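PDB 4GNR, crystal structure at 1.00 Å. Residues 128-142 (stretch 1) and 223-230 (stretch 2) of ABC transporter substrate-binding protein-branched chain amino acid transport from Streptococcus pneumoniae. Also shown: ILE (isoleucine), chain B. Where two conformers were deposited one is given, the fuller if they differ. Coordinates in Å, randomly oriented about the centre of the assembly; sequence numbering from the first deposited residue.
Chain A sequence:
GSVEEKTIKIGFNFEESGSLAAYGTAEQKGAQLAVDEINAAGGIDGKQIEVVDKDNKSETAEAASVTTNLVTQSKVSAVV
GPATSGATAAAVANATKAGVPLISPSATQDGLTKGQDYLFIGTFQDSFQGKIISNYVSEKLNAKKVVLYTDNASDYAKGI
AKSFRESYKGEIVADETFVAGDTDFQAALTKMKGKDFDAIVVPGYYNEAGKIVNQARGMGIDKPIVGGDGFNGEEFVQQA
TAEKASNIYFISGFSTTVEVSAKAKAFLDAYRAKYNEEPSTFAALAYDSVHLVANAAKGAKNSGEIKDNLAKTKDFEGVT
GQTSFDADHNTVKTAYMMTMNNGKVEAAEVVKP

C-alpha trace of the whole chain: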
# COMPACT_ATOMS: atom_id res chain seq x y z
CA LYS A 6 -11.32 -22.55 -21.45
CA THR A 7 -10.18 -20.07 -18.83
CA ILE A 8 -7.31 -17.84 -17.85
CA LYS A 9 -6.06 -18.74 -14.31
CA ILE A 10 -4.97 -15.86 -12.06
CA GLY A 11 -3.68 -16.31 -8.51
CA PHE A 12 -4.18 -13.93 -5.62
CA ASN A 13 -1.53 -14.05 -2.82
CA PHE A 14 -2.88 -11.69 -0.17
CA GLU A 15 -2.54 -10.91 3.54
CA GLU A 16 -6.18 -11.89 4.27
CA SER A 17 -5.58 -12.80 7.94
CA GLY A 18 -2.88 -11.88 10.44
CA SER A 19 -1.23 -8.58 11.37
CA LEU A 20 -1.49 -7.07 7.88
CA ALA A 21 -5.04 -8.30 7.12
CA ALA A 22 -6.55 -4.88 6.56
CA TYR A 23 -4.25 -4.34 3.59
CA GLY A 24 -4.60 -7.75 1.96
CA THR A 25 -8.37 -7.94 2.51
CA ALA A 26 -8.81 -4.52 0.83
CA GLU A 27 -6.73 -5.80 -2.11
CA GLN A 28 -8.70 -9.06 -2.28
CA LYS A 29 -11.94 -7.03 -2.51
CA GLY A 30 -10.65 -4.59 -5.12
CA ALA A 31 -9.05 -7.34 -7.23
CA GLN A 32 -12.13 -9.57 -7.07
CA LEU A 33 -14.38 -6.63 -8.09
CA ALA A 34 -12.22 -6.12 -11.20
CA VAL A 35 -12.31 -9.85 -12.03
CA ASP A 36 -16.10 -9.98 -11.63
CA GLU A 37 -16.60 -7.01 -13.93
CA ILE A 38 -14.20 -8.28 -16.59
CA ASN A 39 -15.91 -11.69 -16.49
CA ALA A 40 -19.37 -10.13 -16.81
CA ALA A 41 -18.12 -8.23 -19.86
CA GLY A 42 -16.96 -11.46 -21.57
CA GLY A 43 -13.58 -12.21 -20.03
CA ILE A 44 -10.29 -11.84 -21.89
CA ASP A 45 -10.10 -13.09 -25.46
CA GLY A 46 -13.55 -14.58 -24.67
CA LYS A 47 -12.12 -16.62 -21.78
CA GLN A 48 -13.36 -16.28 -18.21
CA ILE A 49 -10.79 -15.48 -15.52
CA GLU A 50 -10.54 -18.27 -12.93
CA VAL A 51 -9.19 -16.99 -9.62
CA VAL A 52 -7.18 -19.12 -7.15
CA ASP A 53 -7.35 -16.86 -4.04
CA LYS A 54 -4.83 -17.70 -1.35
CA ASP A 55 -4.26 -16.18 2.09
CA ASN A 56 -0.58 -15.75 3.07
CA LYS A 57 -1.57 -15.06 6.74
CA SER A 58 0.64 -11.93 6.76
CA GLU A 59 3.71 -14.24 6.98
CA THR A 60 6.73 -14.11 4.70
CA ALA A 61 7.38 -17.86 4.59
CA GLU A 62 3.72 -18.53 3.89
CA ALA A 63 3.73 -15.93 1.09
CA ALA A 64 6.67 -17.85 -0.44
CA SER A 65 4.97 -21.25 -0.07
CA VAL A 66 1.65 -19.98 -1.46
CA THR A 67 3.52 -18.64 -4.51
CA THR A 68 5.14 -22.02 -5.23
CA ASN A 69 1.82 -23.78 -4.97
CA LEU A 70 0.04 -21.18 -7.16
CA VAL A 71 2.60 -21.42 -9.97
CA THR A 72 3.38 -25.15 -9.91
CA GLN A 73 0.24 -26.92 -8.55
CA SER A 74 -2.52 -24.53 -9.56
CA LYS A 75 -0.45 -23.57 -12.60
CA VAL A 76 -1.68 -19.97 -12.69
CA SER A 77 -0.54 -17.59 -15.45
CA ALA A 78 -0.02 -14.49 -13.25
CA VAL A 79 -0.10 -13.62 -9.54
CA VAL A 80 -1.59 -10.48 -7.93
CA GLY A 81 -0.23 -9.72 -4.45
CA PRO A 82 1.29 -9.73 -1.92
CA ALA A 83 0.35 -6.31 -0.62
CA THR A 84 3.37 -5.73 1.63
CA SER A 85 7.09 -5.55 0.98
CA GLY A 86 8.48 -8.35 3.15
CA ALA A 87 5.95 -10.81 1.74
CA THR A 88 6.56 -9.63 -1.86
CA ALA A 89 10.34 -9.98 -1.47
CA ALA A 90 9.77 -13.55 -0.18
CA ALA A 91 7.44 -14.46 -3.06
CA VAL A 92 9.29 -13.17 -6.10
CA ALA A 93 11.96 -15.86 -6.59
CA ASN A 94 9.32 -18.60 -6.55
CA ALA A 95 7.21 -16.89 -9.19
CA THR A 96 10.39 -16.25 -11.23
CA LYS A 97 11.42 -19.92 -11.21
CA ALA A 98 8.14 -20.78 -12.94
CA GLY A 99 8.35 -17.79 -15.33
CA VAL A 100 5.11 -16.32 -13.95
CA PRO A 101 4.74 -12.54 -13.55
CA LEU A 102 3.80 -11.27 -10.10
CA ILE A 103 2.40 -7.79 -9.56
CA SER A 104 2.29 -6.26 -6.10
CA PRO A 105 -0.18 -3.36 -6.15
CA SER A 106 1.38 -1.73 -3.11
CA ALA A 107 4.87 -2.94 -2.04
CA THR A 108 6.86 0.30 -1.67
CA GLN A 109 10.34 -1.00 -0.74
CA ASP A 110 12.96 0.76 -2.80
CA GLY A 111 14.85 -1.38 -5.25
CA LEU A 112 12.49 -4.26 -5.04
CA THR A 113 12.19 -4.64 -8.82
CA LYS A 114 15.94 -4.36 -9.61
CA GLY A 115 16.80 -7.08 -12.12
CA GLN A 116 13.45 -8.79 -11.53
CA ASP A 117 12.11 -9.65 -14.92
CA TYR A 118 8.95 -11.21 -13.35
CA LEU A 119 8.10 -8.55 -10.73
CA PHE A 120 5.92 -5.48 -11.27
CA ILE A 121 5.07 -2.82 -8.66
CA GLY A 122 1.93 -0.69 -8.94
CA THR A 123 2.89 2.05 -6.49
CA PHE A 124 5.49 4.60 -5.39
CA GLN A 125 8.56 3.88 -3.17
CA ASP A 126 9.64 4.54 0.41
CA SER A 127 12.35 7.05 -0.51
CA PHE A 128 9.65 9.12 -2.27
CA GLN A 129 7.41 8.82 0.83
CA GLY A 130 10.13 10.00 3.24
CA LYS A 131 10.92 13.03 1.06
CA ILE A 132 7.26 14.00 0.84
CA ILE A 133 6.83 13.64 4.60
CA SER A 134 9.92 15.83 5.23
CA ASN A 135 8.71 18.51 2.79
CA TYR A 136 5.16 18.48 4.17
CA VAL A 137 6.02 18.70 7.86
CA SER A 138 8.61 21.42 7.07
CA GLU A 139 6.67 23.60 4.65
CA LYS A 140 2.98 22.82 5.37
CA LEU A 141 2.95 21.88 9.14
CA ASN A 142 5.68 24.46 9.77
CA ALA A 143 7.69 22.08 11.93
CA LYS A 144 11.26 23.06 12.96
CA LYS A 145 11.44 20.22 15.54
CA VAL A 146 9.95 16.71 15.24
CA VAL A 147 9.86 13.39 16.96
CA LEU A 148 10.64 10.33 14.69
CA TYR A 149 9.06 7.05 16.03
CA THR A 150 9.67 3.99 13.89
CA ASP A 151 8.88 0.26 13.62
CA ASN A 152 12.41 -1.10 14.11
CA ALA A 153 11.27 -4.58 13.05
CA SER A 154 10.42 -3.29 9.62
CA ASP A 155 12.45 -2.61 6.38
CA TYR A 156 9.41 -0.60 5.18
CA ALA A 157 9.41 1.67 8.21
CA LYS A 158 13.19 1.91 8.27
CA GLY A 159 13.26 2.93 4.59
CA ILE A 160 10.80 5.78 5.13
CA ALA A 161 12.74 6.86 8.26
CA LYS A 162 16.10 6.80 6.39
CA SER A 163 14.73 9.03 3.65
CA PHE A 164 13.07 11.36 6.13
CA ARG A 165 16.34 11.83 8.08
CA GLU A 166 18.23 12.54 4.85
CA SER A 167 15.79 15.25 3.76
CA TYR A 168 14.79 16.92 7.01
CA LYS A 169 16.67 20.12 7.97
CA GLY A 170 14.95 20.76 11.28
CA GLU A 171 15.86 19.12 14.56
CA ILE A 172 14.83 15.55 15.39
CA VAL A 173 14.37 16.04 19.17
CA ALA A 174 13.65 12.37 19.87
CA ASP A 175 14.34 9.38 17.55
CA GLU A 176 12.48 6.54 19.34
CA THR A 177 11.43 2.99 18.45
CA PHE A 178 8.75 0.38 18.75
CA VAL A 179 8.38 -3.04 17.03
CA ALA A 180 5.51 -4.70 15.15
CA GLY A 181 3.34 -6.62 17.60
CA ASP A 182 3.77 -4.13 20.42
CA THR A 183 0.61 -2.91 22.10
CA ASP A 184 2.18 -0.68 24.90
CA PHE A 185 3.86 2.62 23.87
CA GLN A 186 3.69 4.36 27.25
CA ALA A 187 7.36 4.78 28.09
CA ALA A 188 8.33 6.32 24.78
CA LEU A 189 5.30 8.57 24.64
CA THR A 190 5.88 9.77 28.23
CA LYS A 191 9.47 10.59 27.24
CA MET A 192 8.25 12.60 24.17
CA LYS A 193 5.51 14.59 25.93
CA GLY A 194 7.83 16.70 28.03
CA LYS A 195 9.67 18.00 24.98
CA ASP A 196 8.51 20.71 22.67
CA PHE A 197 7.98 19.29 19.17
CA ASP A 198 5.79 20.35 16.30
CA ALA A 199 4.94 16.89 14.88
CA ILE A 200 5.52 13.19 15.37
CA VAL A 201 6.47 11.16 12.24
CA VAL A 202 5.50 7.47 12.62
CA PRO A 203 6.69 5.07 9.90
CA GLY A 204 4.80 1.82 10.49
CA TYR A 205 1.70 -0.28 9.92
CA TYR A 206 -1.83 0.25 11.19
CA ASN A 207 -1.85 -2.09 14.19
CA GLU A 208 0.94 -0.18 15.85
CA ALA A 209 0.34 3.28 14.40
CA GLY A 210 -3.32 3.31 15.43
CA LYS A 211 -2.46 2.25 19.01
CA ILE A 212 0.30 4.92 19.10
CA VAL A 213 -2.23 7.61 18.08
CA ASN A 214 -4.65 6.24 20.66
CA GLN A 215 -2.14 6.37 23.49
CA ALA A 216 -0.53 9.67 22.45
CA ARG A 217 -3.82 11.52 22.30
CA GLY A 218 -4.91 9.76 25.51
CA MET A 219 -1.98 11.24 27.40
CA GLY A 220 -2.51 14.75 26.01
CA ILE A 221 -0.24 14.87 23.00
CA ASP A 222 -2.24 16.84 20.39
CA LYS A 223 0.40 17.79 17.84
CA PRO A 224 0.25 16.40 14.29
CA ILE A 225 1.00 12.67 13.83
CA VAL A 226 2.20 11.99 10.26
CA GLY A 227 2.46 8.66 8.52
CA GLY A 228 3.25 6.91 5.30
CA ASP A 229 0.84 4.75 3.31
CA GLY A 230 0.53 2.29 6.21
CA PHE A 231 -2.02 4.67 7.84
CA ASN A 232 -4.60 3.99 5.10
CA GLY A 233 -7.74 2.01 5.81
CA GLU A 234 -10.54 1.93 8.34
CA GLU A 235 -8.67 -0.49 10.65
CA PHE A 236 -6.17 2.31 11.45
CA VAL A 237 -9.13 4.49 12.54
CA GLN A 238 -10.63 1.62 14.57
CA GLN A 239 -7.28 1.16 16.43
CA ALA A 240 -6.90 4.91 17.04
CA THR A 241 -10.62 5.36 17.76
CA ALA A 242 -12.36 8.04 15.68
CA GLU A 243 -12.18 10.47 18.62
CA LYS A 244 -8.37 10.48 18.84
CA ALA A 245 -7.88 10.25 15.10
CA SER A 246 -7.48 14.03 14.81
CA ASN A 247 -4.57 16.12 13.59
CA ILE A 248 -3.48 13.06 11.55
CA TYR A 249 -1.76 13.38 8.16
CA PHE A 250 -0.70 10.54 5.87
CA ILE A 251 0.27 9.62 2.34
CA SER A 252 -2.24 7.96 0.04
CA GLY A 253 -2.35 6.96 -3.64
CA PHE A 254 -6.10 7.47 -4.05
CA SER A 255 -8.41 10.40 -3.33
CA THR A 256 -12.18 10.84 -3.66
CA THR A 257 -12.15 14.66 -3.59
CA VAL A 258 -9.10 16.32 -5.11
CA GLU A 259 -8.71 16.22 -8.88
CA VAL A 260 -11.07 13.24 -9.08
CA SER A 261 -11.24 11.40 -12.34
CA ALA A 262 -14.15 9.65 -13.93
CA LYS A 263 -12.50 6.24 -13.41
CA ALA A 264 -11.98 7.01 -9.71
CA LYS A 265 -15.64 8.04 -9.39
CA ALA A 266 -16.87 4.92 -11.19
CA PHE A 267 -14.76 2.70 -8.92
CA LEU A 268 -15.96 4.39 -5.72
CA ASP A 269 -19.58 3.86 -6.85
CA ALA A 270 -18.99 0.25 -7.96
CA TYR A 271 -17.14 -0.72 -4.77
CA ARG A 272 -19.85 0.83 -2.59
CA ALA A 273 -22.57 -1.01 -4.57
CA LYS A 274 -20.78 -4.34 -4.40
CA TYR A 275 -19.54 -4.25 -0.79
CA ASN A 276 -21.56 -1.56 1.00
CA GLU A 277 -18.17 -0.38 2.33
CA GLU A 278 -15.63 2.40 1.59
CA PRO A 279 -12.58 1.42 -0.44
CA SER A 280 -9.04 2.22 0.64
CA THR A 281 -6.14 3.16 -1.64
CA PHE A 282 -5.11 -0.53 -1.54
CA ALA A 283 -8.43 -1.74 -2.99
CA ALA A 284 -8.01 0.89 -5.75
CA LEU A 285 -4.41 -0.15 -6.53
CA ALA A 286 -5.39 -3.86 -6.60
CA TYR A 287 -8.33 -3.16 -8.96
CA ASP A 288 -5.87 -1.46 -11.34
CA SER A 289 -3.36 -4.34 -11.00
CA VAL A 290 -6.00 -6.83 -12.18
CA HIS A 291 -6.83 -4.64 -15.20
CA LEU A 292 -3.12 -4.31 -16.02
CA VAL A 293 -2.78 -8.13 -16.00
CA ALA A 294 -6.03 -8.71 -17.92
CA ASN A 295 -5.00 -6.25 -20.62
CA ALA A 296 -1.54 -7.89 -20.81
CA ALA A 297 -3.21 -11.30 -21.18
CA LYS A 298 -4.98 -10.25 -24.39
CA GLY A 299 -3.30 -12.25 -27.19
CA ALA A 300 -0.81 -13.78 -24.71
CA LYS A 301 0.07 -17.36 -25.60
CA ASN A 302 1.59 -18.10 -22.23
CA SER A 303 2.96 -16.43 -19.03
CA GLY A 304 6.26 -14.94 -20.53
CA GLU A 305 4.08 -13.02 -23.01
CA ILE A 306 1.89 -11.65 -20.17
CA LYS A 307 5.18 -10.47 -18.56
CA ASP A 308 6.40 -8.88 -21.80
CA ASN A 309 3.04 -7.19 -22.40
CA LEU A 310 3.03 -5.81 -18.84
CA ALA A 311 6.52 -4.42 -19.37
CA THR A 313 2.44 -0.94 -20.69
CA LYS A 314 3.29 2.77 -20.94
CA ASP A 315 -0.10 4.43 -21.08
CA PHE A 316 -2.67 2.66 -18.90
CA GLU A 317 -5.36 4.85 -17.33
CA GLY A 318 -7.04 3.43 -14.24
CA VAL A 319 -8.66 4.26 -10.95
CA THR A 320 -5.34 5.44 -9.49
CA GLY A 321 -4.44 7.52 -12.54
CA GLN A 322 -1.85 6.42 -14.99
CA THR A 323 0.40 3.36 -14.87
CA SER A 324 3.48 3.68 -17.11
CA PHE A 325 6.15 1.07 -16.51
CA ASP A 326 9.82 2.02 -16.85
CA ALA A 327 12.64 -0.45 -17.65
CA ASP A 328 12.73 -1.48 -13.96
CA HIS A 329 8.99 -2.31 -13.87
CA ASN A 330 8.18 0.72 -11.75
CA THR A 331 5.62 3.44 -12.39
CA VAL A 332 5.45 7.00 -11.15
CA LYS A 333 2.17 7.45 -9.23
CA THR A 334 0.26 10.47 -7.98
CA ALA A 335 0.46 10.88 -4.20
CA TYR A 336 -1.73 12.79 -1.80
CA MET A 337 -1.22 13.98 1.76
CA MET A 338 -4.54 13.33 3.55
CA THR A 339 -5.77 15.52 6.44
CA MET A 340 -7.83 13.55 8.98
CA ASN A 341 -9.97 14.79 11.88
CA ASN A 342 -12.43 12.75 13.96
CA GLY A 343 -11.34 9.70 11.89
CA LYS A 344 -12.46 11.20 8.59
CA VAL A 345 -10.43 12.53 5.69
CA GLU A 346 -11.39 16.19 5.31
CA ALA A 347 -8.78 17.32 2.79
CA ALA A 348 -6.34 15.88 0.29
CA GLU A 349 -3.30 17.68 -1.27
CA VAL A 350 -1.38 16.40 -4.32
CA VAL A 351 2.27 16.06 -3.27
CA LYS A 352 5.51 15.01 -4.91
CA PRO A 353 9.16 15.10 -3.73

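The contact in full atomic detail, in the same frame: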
# COMPACT_ATOMS: atom_id res chain seq x y z
N PHE A 128 10.63 8.11 -1.83
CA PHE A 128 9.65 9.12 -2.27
C PHE A 128 8.76 9.51 -1.08
O PHE A 128 8.53 10.70 -0.82
CB PHE A 128 8.88 8.48 -3.45
CG PHE A 128 7.61 9.14 -3.93
CD1 PHE A 128 7.57 9.86 -5.11
CD2 PHE A 128 6.41 8.90 -3.29
CE1 PHE A 128 6.36 10.35 -5.59
CE2 PHE A 128 5.22 9.37 -3.78
CZ PHE A 128 5.20 10.09 -4.95
N GLN A 129 8.25 8.52 -0.32
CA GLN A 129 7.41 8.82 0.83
C GLN A 129 8.15 9.66 1.89
O GLN A 129 7.61 10.63 2.43
CB GLN A 129 6.85 7.57 1.49
CG GLN A 129 5.94 6.76 0.59
CD GLN A 129 5.07 5.81 1.39
OE1 GLN A 129 4.11 6.24 2.04
NE2 GLN A 129 5.36 4.53 1.32
N GLY A 130 9.37 9.26 2.21
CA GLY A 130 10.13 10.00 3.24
C GLY A 130 10.40 11.45 2.86
O GLY A 130 10.37 12.34 3.71
N LYS A 131 10.67 11.67 1.58
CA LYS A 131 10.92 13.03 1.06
C LYS A 131 9.66 13.88 1.16
O LYS A 131 9.71 15.03 1.57
CB LYS A 131 11.40 12.98 -0.40
CG LYS A 131 12.78 12.41 -0.61
CD LYS A 131 13.06 12.17 -2.08
CE LYS A 131 14.40 11.57 -2.33
NZ LYS A 131 14.45 11.22 -3.76
N ILE A 132 8.54 13.29 0.75
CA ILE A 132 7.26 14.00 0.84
C ILE A 132 6.94 14.35 2.30
O ILE A 132 6.51 15.46 2.60
CB ILE A 132 6.15 13.18 0.20
CG1 ILE A 132 6.30 13.22 -1.33
CG2 ILE A 132 4.78 13.68 0.65
CD1 ILE A 132 5.35 12.24 -2.02
N ILE A 133 7.11 13.38 3.20
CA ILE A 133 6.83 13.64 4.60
C ILE A 133 7.72 14.79 5.11
O ILE A 133 7.25 15.70 5.79
CB ILE A 133 6.96 12.36 5.44
CG1 ILE A 133 5.83 11.37 5.07
CG2 ILE A 133 6.91 12.68 6.94
CD1 ILE A 133 6.04 9.95 5.59
N SER A 134 9.01 14.74 4.82
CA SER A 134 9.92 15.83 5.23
C SER A 134 9.45 17.19 4.68
O SER A 134 9.35 18.18 5.41
CB SER A 134 11.34 15.56 4.77
OG SER A 134 12.22 16.59 5.20
N ASN A 135 9.16 17.24 3.38
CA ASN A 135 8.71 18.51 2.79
C ASN A 135 7.42 19.02 3.43
O ASN A 135 7.27 20.21 3.70
CB ASN A 135 8.47 18.35 1.28
CG ASN A 135 9.72 18.07 0.46
OD1 ASN A 135 10.85 18.26 0.92
ND2 ASN A 135 9.51 17.63 -0.78
N TYR A 136 6.48 18.11 3.65
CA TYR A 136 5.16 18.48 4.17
C TYR A 136 5.26 18.98 5.61
O TYR A 136 4.70 20.03 5.99
CB TYR A 136 4.18 17.31 4.05
CG TYR A 136 2.76 17.72 4.30
CD1 TYR A 136 2.20 17.68 5.57
CD2 TYR A 136 1.99 18.20 3.26
CE1 TYR A 136 0.89 18.09 5.79
CE2 TYR A 136 0.67 18.62 3.47
CZ TYR A 136 0.13 18.57 4.74
OH TYR A 136 -1.16 18.98 5.00
N VAL A 137 5.94 18.24 6.48
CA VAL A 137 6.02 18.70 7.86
C VAL A 137 6.80 20.03 7.91
O VAL A 137 6.46 20.92 8.68
CB VAL A 137 6.62 17.66 8.85
CG1 VAL A 137 5.82 16.35 8.82
CG2 VAL A 137 8.12 17.43 8.62
N SER A 138 7.83 20.18 7.07
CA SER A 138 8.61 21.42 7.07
C SER A 138 7.92 22.65 6.53
O SER A 138 7.89 23.69 7.19
CB SER A 138 9.90 21.23 6.25
OG SER A 138 10.74 20.18 6.73
N GLU A 139 7.29 22.48 5.37
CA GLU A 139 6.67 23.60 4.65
C GLU A 139 5.17 23.81 4.82
O GLU A 139 4.68 24.93 4.62
CB GLU A 139 7.07 23.52 3.15
CG GLU A 139 8.64 23.58 2.95
CD GLU A 139 9.15 23.65 1.49
OE1 GLU A 139 8.36 23.73 0.53
OE2 GLU A 139 10.41 23.65 1.32
N LYS A 140 4.45 22.76 5.19
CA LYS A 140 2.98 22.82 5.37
C LYS A 140 2.51 22.79 6.86
O LYS A 140 1.50 23.41 7.23
CB LYS A 140 2.30 21.73 4.53
CG LYS A 140 2.69 21.74 3.02
CD LYS A 140 2.30 22.98 2.25
CE LYS A 140 2.64 22.84 0.77
NZ LYS A 140 2.17 24.02 -0.01
N LEU A 141 3.21 21.99 7.67
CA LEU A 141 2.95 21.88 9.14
C LEU A 141 3.84 22.82 9.94
O LEU A 141 3.73 22.93 11.17
CB LEU A 141 3.04 20.44 9.66
CG LEU A 141 2.03 19.48 9.07
CD1 LEU A 141 2.20 18.08 9.67
CD2 LEU A 141 0.61 19.96 9.26
N ASN A 142 4.74 23.47 9.22
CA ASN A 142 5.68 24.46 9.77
C ASN A 142 6.39 23.94 11.01
O ASN A 142 6.40 24.55 12.09
CB ASN A 142 4.96 25.78 10.01
CG ASN A 142 4.44 26.40 8.72
OD1 ASN A 142 5.12 26.41 7.69
ND2 ASN A 142 3.24 26.97 8.78
N LYS A 223 -0.31 17.37 19.04
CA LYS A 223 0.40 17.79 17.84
C LYS A 223 0.21 16.80 16.69
O LYS A 223 -0.12 15.62 16.89
CB LYS A 223 1.89 17.98 18.11
CG LYS A 223 2.28 19.26 18.88
CD LYS A 223 2.01 20.56 18.08
CE LYS A 223 2.39 21.81 18.81
NZ LYS A 223 2.10 23.01 17.97
N PRO A 224 0.40 17.28 15.45
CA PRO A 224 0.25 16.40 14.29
C PRO A 224 1.05 15.11 14.37
O PRO A 224 2.20 15.11 14.81
CB PRO A 224 0.78 17.27 13.14
CG PRO A 224 0.41 18.67 13.56
CD PRO A 224 0.68 18.67 15.05
N ILE A 225 0.39 14.02 13.97
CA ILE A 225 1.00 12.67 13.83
C ILE A 225 0.93 12.41 12.32
O ILE A 225 -0.16 12.47 11.74
CB ILE A 225 0.36 11.61 14.69
CG1 ILE A 225 0.60 11.96 16.17
CG2 ILE A 225 0.95 10.23 14.36
CD1 ILE A 225 -0.13 11.05 17.12
N VAL A 226 2.08 12.12 11.70
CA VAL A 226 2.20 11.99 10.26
C VAL A 226 2.74 10.63 9.89
O VAL A 226 3.75 10.18 10.44
CB VAL A 226 3.15 13.10 9.74
CG1 VAL A 226 3.20 13.11 8.20
CG2 VAL A 226 2.74 14.47 10.25
N GLY A 227 2.08 9.99 8.94
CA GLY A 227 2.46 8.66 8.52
C GLY A 227 2.60 8.50 7.03
O GLY A 227 2.26 9.36 6.21
N GLY A 228 3.19 7.35 6.68
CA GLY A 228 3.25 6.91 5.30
C GLY A 228 1.95 6.17 4.94
O GLY A 228 0.93 6.23 5.64
N ASP A 229 2.03 5.43 3.84
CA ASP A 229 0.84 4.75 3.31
C ASP A 229 0.27 3.70 4.26
O ASP A 229 -0.89 3.30 4.10
CB ASP A 229 1.07 4.20 1.90
CG ASP A 229 2.07 3.03 1.81
OD1 ASP A 229 3.10 3.02 2.53
OD2 ASP A 229 1.84 2.14 0.93
N GLY A 230 1.05 3.24 5.24
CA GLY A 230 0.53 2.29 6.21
C GLY A 230 -0.65 2.80 7.03
O GLY A 230 -1.37 1.99 7.64
N ILE B . 3.65 0.01 1.26
CA ILE B . 3.60 -0.96 2.40
C ILE B . 4.59 -2.08 2.13
O ILE B . 4.72 -2.98 2.99
CB ILE B . 2.15 -1.37 2.81
CG1 ILE B . 1.33 -1.74 1.60
CG2 ILE B . 1.33 -0.24 3.64
CD1 ILE B . -0.05 -2.22 1.97
OXT ILE B . 5.26 -2.03 1.08

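The most unusual feature of this contact is the side chain of Gln129, which uses both ends of its amide on a single residue, Asp229, and that residue in turn holds the bound isoleucine. The backbone N of Asp229 donates to OE1 of Gln129 at 2.9 Å. NE2 of Gln129 donates to OD1 of Asp229 at 3.0 Å. One hydrogen bond fixes the main chain and the other fixes the carboxylate. The N-H...acceptor angles are 143° and 157°, so the side-chain bond is the straighter of the two. OE1 of Gln129 and OD1 of Asp229 lie 3.4 Å apart, but both are acceptors and no bond joins them.

Asp229 points its CA-to-CB bond sideways to the helix, yet the end of its side chain comes nearer. Its chi1 is 68°, the p rotamer. The carboxylate meets the ligand amino group on the same side chain that receives Gln129. OD2 of Asp229 accepts from N of the isoleucine at 2.8 Å. OD1 of Asp229 also accepts from that N, but at 3.3 Å, and this bond is weak. Gln129 is thus one residue removed from the ligand. The contact supports a binding group, in keeping with the protein's name as a branched-chain amino acid binding protein. Gly230 adds an apolar approach, with its CA 3.7 Å from CG2 of the isoleucine.

Gly228 sits just before Asp229, close to the same amide. Its CA is 3.4 Å from OE1 of Gln129. A CB here would point toward the helix, and an ideal one would lie 3.1 Å from OE1 of Gln129, which is tight. The absence of a side chain leaves room for the amide oxygen. The CA atoms of Gln129 and Gly228 are 6.4 Å apart.

Beyond this polar end the contact is apolar. The helix and the strand run nearly antiparallel, at 155°, and their axes come within 9.7 Å. Gln129, Ile133 and Val137 are spaced four apart, so they recur on one face of the helix, and all point toward the other stretch. Leu141, four further on and past the helix, also points that way.

Val226 is the central partner on the strand and has the largest covered area in the contact. Its CG1 is 3.9 Å from CG2 of Ile133. Its CG2 is 3.9 Å from CG1 of Val137 and 3.7 Å from CD1 of Leu141. The valine therefore touches three helix-side residues with its two methyls. Ile225, its neighbor, points away, as expected for alternating strand residues. Ile133 also reaches the backbone beyond Val226, with its CD1 3.9 Å from O of Gly227.

Leu141 closes the far end. Its CD1 is 3.8 Å from CB of Pro224. Asn142 follows with positive phi, the first residue after the helix to leave helical phi/psi, and makes no contact with the other stretch.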